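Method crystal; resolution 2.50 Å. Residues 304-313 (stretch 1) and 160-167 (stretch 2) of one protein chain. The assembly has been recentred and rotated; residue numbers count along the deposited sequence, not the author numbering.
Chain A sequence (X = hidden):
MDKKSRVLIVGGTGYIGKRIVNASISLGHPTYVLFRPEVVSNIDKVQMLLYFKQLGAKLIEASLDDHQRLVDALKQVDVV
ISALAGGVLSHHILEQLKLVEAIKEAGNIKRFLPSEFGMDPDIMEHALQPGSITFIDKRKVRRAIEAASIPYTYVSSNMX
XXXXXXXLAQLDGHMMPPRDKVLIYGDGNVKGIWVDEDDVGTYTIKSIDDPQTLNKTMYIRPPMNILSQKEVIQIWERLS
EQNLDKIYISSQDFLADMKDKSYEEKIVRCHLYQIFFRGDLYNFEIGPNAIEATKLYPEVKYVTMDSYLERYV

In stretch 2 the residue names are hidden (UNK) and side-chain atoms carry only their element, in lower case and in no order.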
# COMPACT_ATOMS: atom_id res chain seq x y z
N THR A 304 -28.19 11.07 -19.82
CA THR A 304 -27.33 12.11 -20.36
C THR A 304 -26.96 13.06 -19.21
O THR A 304 -27.61 13.04 -18.15
CB THR A 304 -28.09 12.82 -21.51
OG1 THR A 304 -29.20 13.55 -21.02
CG2 THR A 304 -28.61 11.77 -22.48
N MET A 305 -25.89 13.86 -19.36
CA MET A 305 -25.50 14.79 -18.30
C MET A 305 -26.43 16.00 -18.15
O MET A 305 -26.34 16.79 -17.23
CB MET A 305 -24.09 15.23 -18.58
CG MET A 305 -23.20 14.03 -18.73
SD MET A 305 -23.52 12.94 -17.33
CE MET A 305 -22.57 13.89 -16.21
N ASP A 306 -27.37 16.14 -19.07
CA ASP A 306 -28.43 17.11 -19.09
C ASP A 306 -29.45 16.55 -18.13
O ASP A 306 -29.78 17.19 -17.15
CB ASP A 306 -28.98 17.20 -20.52
CG ASP A 306 -27.99 17.78 -21.54
OD1 ASP A 306 -27.00 17.14 -21.90
OD2 ASP A 306 -28.20 18.93 -21.96
N SER A 307 -29.91 15.33 -18.34
CA SER A 307 -30.87 14.74 -17.44
C SER A 307 -30.33 14.41 -16.05
O SER A 307 -31.07 14.48 -15.06
CB SER A 307 -31.42 13.55 -18.18
OG SER A 307 -31.92 14.01 -19.43
N TYR A 308 -29.03 14.09 -15.93
CA TYR A 308 -28.37 13.90 -14.65
C TYR A 308 -28.19 15.25 -13.94
O TYR A 308 -28.49 15.37 -12.75
CB TYR A 308 -27.01 13.25 -14.83
CG TYR A 308 -26.39 12.74 -13.53
CD1 TYR A 308 -26.66 11.45 -13.13
CD2 TYR A 308 -25.59 13.55 -12.71
CE1 TYR A 308 -26.15 10.94 -11.94
CE2 TYR A 308 -25.06 13.04 -11.51
CZ TYR A 308 -25.35 11.73 -11.14
OH TYR A 308 -24.86 11.19 -9.97
N LEU A 309 -27.69 16.31 -14.62
CA LEU A 309 -27.58 17.62 -14.00
C LEU A 309 -28.94 18.30 -13.75
O LEU A 309 -29.08 19.07 -12.81
CB LEU A 309 -26.62 18.48 -14.87
CG LEU A 309 -25.12 18.14 -14.67
CD1 LEU A 309 -24.30 18.67 -15.81
CD2 LEU A 309 -24.57 18.81 -13.42
N GLU A 310 -29.99 17.90 -14.49
CA GLU A 310 -31.38 18.38 -14.38
C GLU A 310 -32.02 17.96 -13.05
O GLU A 310 -33.24 17.86 -12.91
CB GLU A 310 -32.17 17.81 -15.60
CG GLU A 310 -33.59 18.22 -16.00
CD GLU A 310 -34.06 17.70 -17.38
OE1 GLU A 310 -33.98 18.46 -18.35
OE2 GLU A 310 -34.51 16.55 -17.52
N ARG A 311 -31.18 17.70 -12.04
CA ARG A 311 -31.62 17.38 -10.70
C ARG A 311 -30.61 17.88 -9.71
O ARG A 311 -30.84 17.84 -8.51
CB ARG A 311 -31.77 15.87 -10.45
CG ARG A 311 -30.50 15.01 -10.53
CD ARG A 311 -30.72 13.60 -9.96
NE ARG A 311 -29.83 12.58 -10.54
CZ ARG A 311 -30.30 11.76 -11.48
NH1 ARG A 311 -31.56 11.82 -11.92
NH2 ARG A 311 -29.51 10.85 -12.02
N TYR A 312 -29.43 18.28 -10.15
CA TYR A 312 -28.47 18.85 -9.24
C TYR A 312 -28.87 20.29 -8.97
O TYR A 312 -28.35 20.93 -8.04
CB TYR A 312 -27.11 18.77 -9.87
CG TYR A 312 -26.18 17.85 -9.11
CD1 TYR A 312 -25.61 18.28 -7.93
CD2 TYR A 312 -25.86 16.59 -9.63
CE1 TYR A 312 -24.71 17.47 -7.25
CE2 TYR A 312 -24.97 15.76 -8.95
CZ TYR A 312 -24.38 16.20 -7.76
OH TYR A 312 -23.45 15.41 -7.09
N VAL A 313 -29.78 20.81 -9.81
CA VAL A 313 -30.37 22.11 -9.61
C VAL A 313 -31.84 21.87 -9.26
O VAL A 313 -32.17 22.06 -8.09
CB VAL A 313 -30.13 23.02 -10.90
CG1 VAL A 313 -28.61 22.92 -11.20
CG2 VAL A 313 -30.87 22.64 -12.16
OXT VAL A 313 -32.65 21.42 -10.06
N UNK A 160 -18.05 8.48 -12.89
CA UNK A 160 -19.41 8.43 -12.39
C UNK A 160 -19.81 9.89 -12.35
O UNK A 160 -19.05 10.75 -11.89
c UNK A 160 -18.38 4.19 -11.35
c UNK A 160 -17.63 4.01 -10.18
c UNK A 160 -18.15 6.26 -9.54
c UNK A 160 -19.02 5.40 -11.63
c UNK A 160 -19.51 7.83 -10.97
c UNK A 160 -17.52 5.05 -9.28
c UNK A 160 -18.89 6.45 -10.71
N UNK A 161 -20.97 10.22 -12.88
CA UNK A 161 -21.43 11.59 -12.95
C UNK A 161 -21.60 12.27 -11.58
O UNK A 161 -21.26 13.43 -11.41
c UNK A 161 -22.71 11.54 -13.70
N UNK A 162 -22.03 11.54 -10.55
CA UNK A 162 -22.11 12.08 -9.20
C UNK A 162 -20.78 12.16 -8.48
O UNK A 162 -20.73 12.18 -7.25
N UNK A 163 -19.69 12.19 -9.21
CA UNK A 163 -18.37 12.31 -8.63
C UNK A 163 -17.60 13.36 -9.40
O UNK A 163 -16.71 14.00 -8.84
c UNK A 163 -18.11 9.27 -6.99
c UNK A 163 -17.62 11.00 -8.72
c UNK A 163 -16.44 10.94 -6.50
o UNK A 163 -16.84 8.71 -3.65
c UNK A 163 -17.02 9.26 -4.88
c UNK A 163 -16.26 10.38 -5.24
c UNK A 163 -17.37 10.38 -7.37
c UNK A 163 -17.94 8.69 -5.73
N UNK A 164 -17.90 13.51 -10.70
CA UNK A 164 -17.20 14.49 -11.51
C UNK A 164 -18.13 15.54 -12.10
O UNK A 164 -17.68 16.65 -12.32
c UNK A 164 -14.11 11.03 -11.16
c UNK A 164 -14.04 13.79 -11.65
c UNK A 164 -12.98 13.16 -11.00
c UNK A 164 -13.02 11.79 -10.75
c UNK A 164 -15.15 13.05 -12.05
c UNK A 164 -15.17 11.66 -11.81
c UNK A 164 -16.38 13.76 -12.63
N UNK A 165 -19.40 15.28 -12.35
CA UNK A 165 -20.33 16.30 -12.84
C UNK A 165 -21.12 17.00 -11.75
O UNK A 165 -21.85 17.98 -11.96
c UNK A 165 -21.37 15.72 -13.76
N UNK A 166 -21.01 16.39 -10.57
CA UNK A 166 -21.59 16.91 -9.35
C UNK A 166 -20.75 18.09 -8.98
O UNK A 166 -21.20 19.22 -9.05
N UNK A 167 -19.48 17.78 -8.74
CA UNK A 167 -18.44 18.73 -8.45
C UNK A 167 -18.07 19.66 -9.62
O UNK A 167 -17.54 20.74 -9.37
o UNK A 167 -16.95 17.01 -9.05
c UNK A 167 -17.20 17.97 -8.03

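Position 160 carries seven side-chain carbons, one leading into a six-membered ring with no heteroatom, which identifies phenylalanine. F160 occupies the N-cap position of the helix that follows, and the end of its side chain leads away from stretch 1, CB coming nearest, 6.4 Å from Y308 OH.

Position 161 has a single side-chain carbon. That carbon points toward stretch 1 and lies over one face of the Y308 ring, 3.5 Å from the ring centroid and 10° off the normal, a CH-pi contact; it is also 3.4 Å from M305 CE. One carbon and nothing beyond it means alanine, A161.

At position 162 no side-chain atom follows CA, so the residue is glycine. The backbone N of G162 lies 2.9 Å from Y308 OH, but the angle is too poor for a hydrogen bond. An ideal CB here would fall 2.4 Å from Y308 OH, a clash, so the close approach of the tyrosine depends on the bare CA.

Position 163 shows one carbon, a ring of six carbons and a single oxygen attached to the ring, hence tyrosine. The CA-to-CB bond of Y163 points away from stretch 1, and its side chain makes no contact there.

Position 164 again has one carbon and a six-carbon ring, this time without oxygen: phenylalanine. F164 also directs its CA-to-CB bond away, and its backbone N donates to F160 O at 3.2 Å.

Position 165 bears one side-chain carbon, directed toward stretch 1 and 3.3 Å from M305 CE, so it is alanine. The backbone O of A165 is 3.2 Å from L309 CD2, while its N donates to A161 O at 2.8 Å, one helical turn back.

Position 166 lacks side-chain atoms and is glycine. Y312 OH comes within 3.3 Å of the CA of G166; an ideal CB would sit 2.2 Å from that oxygen, again a clash.

Position 167 has one carbon followed by one oxygen, which fits serine. The S167 CA-to-CB bond points away, and its OG donates to Y163 O at 3.0 Å.

The contact is small, 330 Å² summed over both sides, and has no hydrogen bond across it. Helical spacing brings A161 and A165 to the same side, where M305 CE touches both methyl groups. The two glycines leave room for the tyrosine hydroxyls, whose polar needs are met elsewhere in the structure. Close packing against small residues thus joins the stretches, while the aromatic side chains of stretch 2 stay out of the contact.

Stretch 2 160-167: FAGYFAGS
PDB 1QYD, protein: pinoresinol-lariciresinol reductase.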